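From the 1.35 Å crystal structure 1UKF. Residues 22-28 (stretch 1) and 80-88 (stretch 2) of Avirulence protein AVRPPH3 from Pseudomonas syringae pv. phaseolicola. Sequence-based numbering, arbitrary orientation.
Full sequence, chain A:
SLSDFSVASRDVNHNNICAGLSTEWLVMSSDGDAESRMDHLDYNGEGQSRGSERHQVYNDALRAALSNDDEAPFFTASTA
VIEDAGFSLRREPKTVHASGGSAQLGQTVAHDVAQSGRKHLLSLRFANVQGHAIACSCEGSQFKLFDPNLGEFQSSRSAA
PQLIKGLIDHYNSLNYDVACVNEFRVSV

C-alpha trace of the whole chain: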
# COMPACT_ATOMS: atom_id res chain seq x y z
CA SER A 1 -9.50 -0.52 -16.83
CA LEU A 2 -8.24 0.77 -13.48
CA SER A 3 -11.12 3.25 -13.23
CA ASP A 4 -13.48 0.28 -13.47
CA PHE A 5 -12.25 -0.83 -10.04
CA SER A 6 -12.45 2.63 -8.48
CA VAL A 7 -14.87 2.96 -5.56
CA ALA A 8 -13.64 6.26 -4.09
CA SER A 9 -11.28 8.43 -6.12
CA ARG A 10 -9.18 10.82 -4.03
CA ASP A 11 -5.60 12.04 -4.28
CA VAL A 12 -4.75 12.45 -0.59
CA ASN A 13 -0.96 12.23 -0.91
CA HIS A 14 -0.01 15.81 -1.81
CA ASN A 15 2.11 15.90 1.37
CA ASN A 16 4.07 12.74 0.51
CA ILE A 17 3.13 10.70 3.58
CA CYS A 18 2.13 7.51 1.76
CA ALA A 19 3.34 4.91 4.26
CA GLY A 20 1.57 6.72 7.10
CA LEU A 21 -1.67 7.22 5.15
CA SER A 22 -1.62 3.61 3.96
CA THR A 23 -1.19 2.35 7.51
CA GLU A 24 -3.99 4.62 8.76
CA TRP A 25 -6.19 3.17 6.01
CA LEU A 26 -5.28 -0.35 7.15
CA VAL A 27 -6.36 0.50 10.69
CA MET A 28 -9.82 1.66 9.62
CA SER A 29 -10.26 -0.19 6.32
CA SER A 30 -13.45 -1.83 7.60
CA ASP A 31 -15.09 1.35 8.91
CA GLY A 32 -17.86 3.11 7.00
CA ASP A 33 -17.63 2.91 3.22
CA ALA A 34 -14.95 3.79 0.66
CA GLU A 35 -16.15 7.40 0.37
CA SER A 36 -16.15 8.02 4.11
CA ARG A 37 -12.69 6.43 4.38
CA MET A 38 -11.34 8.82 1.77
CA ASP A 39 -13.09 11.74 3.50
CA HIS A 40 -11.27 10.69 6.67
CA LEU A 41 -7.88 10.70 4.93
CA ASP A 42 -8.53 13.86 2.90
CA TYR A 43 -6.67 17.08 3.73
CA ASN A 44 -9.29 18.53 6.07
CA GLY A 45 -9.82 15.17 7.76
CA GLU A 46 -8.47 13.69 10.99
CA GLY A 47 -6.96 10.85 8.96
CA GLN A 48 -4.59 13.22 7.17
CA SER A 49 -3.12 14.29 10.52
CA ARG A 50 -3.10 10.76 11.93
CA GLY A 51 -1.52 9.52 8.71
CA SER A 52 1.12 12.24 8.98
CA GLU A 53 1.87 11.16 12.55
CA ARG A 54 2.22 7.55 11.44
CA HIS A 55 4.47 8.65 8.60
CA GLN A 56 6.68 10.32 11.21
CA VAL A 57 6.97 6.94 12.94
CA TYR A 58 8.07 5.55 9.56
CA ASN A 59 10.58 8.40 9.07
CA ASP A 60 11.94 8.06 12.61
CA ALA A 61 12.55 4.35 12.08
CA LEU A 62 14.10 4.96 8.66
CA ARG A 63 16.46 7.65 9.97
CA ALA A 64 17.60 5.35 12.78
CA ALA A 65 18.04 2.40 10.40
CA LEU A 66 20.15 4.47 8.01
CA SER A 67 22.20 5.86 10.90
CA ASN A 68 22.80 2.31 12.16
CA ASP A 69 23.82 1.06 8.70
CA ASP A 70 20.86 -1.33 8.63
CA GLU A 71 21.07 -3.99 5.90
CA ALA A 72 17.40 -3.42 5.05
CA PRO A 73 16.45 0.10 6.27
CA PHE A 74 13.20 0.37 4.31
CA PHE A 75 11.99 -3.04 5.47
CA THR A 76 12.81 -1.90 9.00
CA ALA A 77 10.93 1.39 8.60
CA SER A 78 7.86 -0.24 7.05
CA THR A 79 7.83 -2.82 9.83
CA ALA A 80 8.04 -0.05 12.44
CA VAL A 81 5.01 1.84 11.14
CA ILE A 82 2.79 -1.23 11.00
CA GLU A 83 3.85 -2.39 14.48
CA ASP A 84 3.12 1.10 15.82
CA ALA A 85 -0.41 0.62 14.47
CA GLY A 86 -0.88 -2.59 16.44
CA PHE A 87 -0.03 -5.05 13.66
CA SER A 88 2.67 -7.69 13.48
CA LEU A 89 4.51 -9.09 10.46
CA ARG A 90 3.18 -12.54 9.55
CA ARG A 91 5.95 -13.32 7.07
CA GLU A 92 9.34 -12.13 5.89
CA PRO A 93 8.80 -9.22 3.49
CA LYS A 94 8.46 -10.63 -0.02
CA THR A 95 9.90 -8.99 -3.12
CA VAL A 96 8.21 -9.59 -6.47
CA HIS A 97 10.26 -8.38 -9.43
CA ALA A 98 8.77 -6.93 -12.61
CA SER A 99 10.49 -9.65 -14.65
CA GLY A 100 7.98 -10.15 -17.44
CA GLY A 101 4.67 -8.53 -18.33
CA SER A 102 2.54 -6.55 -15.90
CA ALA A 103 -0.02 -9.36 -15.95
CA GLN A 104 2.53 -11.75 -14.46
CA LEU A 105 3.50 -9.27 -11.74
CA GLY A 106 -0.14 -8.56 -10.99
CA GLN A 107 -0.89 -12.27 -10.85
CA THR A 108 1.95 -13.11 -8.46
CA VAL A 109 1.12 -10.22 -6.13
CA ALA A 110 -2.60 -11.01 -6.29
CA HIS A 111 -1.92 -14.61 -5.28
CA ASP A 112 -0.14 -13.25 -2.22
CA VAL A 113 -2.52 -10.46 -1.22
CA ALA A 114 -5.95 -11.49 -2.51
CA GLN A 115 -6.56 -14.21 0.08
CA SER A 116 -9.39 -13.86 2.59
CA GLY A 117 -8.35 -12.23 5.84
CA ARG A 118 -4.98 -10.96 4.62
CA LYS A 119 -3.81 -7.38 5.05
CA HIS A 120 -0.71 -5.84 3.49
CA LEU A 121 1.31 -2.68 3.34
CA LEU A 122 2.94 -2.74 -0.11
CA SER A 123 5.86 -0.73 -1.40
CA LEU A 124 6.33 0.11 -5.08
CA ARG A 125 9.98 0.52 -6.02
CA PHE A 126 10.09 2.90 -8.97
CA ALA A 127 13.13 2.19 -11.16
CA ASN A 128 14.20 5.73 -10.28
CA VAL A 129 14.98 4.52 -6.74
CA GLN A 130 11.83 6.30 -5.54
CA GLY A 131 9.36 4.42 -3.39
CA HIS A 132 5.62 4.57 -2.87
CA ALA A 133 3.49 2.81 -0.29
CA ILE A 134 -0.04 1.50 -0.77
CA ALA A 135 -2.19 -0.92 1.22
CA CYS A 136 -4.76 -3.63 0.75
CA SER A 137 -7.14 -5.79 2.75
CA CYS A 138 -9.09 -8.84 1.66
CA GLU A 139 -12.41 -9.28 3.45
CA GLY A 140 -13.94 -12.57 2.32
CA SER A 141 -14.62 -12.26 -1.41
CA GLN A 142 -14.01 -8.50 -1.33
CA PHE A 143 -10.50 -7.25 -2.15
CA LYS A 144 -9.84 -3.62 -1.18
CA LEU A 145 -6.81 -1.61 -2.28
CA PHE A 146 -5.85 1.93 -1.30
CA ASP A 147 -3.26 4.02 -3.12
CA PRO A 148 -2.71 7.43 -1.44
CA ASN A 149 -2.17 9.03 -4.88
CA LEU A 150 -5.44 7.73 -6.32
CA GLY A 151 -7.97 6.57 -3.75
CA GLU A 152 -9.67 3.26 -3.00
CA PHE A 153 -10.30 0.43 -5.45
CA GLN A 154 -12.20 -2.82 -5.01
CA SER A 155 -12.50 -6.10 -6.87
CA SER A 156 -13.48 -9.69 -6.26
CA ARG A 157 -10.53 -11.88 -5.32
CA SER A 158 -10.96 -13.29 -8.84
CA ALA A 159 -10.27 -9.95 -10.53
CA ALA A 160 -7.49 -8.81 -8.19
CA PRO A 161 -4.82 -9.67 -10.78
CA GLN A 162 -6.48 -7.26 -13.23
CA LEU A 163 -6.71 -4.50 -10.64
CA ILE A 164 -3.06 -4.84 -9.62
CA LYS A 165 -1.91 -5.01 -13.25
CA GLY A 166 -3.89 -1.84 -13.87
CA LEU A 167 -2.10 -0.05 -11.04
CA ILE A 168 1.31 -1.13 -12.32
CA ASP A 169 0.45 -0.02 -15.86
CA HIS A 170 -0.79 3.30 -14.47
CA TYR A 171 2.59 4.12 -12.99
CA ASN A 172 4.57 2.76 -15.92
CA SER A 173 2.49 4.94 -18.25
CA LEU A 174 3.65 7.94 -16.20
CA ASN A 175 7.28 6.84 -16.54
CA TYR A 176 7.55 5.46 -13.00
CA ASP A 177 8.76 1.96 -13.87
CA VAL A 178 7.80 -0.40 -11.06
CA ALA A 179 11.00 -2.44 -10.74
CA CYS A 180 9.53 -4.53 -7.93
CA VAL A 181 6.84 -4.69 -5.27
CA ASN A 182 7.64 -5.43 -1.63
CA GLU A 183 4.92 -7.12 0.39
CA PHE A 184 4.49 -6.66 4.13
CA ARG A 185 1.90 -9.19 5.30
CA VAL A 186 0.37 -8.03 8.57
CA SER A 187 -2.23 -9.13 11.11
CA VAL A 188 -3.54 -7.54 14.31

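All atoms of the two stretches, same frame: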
# COMPACT_ATOMS: atom_id res chain seq x y z
N SER A 22 -1.28 4.99 4.27
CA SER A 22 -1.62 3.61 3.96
C SER A 22 -1.85 2.81 5.23
O SER A 22 -2.76 1.98 5.30
CB SER A 22 -0.52 2.96 3.12
OG SER A 22 -0.49 3.54 1.83
N THR A 23 -1.03 3.06 6.25
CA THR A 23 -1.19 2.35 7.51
C THR A 23 -2.46 2.81 8.22
O THR A 23 -3.18 2.00 8.80
CB THR A 23 0.04 2.55 8.42
OG1 THR A 23 1.21 2.06 7.74
CG2 THR A 23 -0.12 1.77 9.72
N GLU A 24 -2.77 4.11 8.15
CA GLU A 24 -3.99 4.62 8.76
C GLU A 24 -5.19 3.96 8.06
O GLU A 24 -6.16 3.57 8.71
CB GLU A 24 -4.06 6.15 8.63
CG GLU A 24 -5.37 6.80 9.09
CD GLU A 24 -5.63 6.68 10.59
OE1 GLU A 24 -4.73 6.26 11.34
OE2 GLU A 24 -6.76 7.04 11.01
N TRP A 25 -5.11 3.81 6.74
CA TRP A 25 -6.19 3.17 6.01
C TRP A 25 -6.34 1.73 6.48
O TRP A 25 -7.46 1.25 6.67
CB TRP A 25 -5.92 3.19 4.50
CG TRP A 25 -7.01 2.55 3.69
CD1 TRP A 25 -8.16 3.15 3.24
CD2 TRP A 25 -7.08 1.19 3.26
NE1 TRP A 25 -8.93 2.25 2.55
CE2 TRP A 25 -8.29 1.03 2.55
CE3 TRP A 25 -6.23 0.09 3.40
CZ2 TRP A 25 -8.67 -0.19 1.98
CZ3 TRP A 25 -6.61 -1.13 2.83
CH2 TRP A 25 -7.82 -1.25 2.13
N LEU A 26 -5.23 1.03 6.68
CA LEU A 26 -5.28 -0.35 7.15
C LEU A 26 -6.01 -0.45 8.48
O LEU A 26 -6.81 -1.36 8.69
CB LEU A 26 -3.88 -0.94 7.29
CG LEU A 26 -3.18 -1.40 6.00
CD1 LEU A 26 -1.75 -1.83 6.31
CD2 LEU A 26 -3.96 -2.57 5.39
N VAL A 27 -5.73 0.50 9.38
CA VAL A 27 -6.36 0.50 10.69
C VAL A 27 -7.88 0.64 10.61
O VAL A 27 -8.60 -0.04 11.35
CB VAL A 27 -5.79 1.63 11.57
CG1 VAL A 27 -6.59 1.74 12.88
CG2 VAL A 27 -4.33 1.36 11.88
N MET A 28 -8.37 1.49 9.73
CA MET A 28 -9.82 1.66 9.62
C MET A 28 -10.41 1.27 8.27
O MET A 28 -11.42 1.83 7.84
CB MET A 28 -10.21 3.10 9.99
CG MET A 28 -9.24 4.18 9.53
SD MET A 28 -9.14 4.34 7.75
CE MET A 28 -10.67 5.21 7.41
N ALA A 80 8.26 -0.92 11.29
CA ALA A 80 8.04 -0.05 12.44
C ALA A 80 6.68 0.64 12.39
O ALA A 80 5.98 0.71 13.40
CB ALA A 80 9.15 0.99 12.53
N VAL A 81 6.29 1.15 11.22
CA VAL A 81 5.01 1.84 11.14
C VAL A 81 3.82 0.90 11.31
O VAL A 81 2.82 1.28 11.92
CB VAL A 81 4.88 2.66 9.82
CG1 VAL A 81 4.75 1.74 8.62
CG2 VAL A 81 3.69 3.61 9.92
N ILE A 82 3.92 -0.33 10.82
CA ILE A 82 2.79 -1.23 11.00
C ILE A 82 2.72 -1.75 12.44
O ILE A 82 1.62 -1.97 12.96
CB ILE A 82 2.79 -2.41 9.97
CG1 ILE A 82 3.98 -3.34 10.17
CG2 ILE A 82 2.76 -1.85 8.56
CD1 ILE A 82 3.71 -4.47 11.15
N GLU A 83 3.86 -1.92 13.09
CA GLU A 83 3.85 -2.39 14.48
C GLU A 83 3.30 -1.29 15.38
O GLU A 83 2.61 -1.57 16.36
CB GLU A 83 5.26 -2.79 14.93
CG GLU A 83 5.81 -3.98 14.18
CD GLU A 83 7.09 -4.51 14.79
OE1 GLU A 83 7.88 -3.70 15.33
OE2 GLU A 83 7.32 -5.73 14.71
N ASP A 84 3.60 -0.04 15.05
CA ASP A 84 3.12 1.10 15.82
C ASP A 84 1.59 1.15 15.77
O ASP A 84 0.95 1.63 16.70
CB ASP A 84 3.69 2.40 15.26
CG ASP A 84 3.10 3.63 15.92
OD1 ASP A 84 3.42 3.88 17.11
OD2 ASP A 84 2.32 4.35 15.27
N ALA A 85 1.03 0.64 14.68
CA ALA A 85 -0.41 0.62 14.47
C ALA A 85 -1.09 -0.59 15.12
O ALA A 85 -2.31 -0.76 14.99
CB ALA A 85 -0.73 0.66 12.98
N GLY A 86 -0.31 -1.43 15.79
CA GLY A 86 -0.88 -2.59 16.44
C GLY A 86 -0.82 -3.89 15.65
O GLY A 86 -1.38 -4.90 16.07
N PHE A 87 -0.16 -3.86 14.50
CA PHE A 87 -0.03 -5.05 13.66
C PHE A 87 1.31 -5.72 13.92
O PHE A 87 2.20 -5.16 14.55
CB PHE A 87 -0.07 -4.71 12.17
CG PHE A 87 -1.33 -4.04 11.72
CD1 PHE A 87 -1.34 -2.67 11.45
CD2 PHE A 87 -2.50 -4.77 11.52
CE1 PHE A 87 -2.50 -2.04 10.98
CE2 PHE A 87 -3.66 -4.15 11.06
CZ PHE A 87 -3.66 -2.78 10.79
N SER A 88 1.44 -6.93 13.38
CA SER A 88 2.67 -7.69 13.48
C SER A 88 2.91 -8.32 12.11
O SER A 88 1.96 -8.64 11.40
CB SER A 88 2.56 -8.78 14.55
OG SER A 88 1.49 -9.65 14.28

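This is a small, mostly apolar packing contact between side chains of one helix and the end region of another, with no hydrogen bond across it. The two stretches bury 271 Å² between them, both sides summed. They belong to the same chain, and touching residues are at least 58 positions apart in sequence.

In stretch 1 the contact is made by Thr23, Leu26 and Val27. Thr23 and Leu26 point their CA-to-CB bonds toward stretch 2, while that of Val27 points sideways. The three lie on one side of the helix, as the spacing of three and four residues requires. Backbone bonds keep the helical turn regular: Leu26 N to Ser22 O is 3.0 Å, and Val27 N to Thr23 O is 3.0 Å. Glu24 points away, and Ser22, Trp25 and Met28 are out of reach.

Thr23 has the largest covered area, 74 Å². It reaches three residues of stretch 2. Its methyl CG2 lies 3.5 Å from Ala85 CB. Its OG1 lies 3.6 Å from Val81 CG2 and 4.3 Å from Ile82 CG2. The hydroxyl therefore faces methyl groups here, and these are packing contacts. It is not left unsatisfied, because OG1 is hydrogen-bonded elsewhere in the structure. Thr23 and Ile82 also form the closer of the two backbone pairs, with their CA atoms 6.4 Å apart. Ile82 adds little with its side chain, whose end leads away from stretch 1.

Ala85 comes just before Gly86, the first residue to leave helical phi/psi. Its CB points toward stretch 1 and touches two residues there. Besides Thr23 CG2, it meets Val27 CG2 at 3.8 Å. The methyl thus packs against two side chains one helical turn apart. The CA atoms of Val27 and Ala85 are 7.1 Å apart.

Phe87 extends the contact. Its CA-to-CB bond points toward stretch 1, and chi1 is in the m well at -60°. Leu26 CB is 4.0 Å from Phe87 CZ, and Val27 CG2 is 4.0 Å from Phe87 CE1. Both approach the ring obliquely. Val27 CG2 therefore contacts both Ala85 and Phe87. Phe87 is buried and has 54 Å² covered by stretch 1, whereas Val27 is exposed.

The turn between Ala85 and Phe87 is a Schellman motif at Gly86. The Gly86 phi is positive, at 96°. Two bonds lead back into the last turn: Phe87 N to Ile82 O is 3.0 Å, and Gly86 N to Glu83 O is 3.0 Å. Ala85 N makes two weak bonds, to Val81 O at 3.4 Å and to Ile82 O at 3.2 Å. Gly86 makes no contact with stretch 1. Glycine suits the position on backbone grounds, since a CB at these angles would be jammed against the carbonyl O of Ala85. Past this motif the chain runs into Phe87, whose ring packs against Leu26 and Val27.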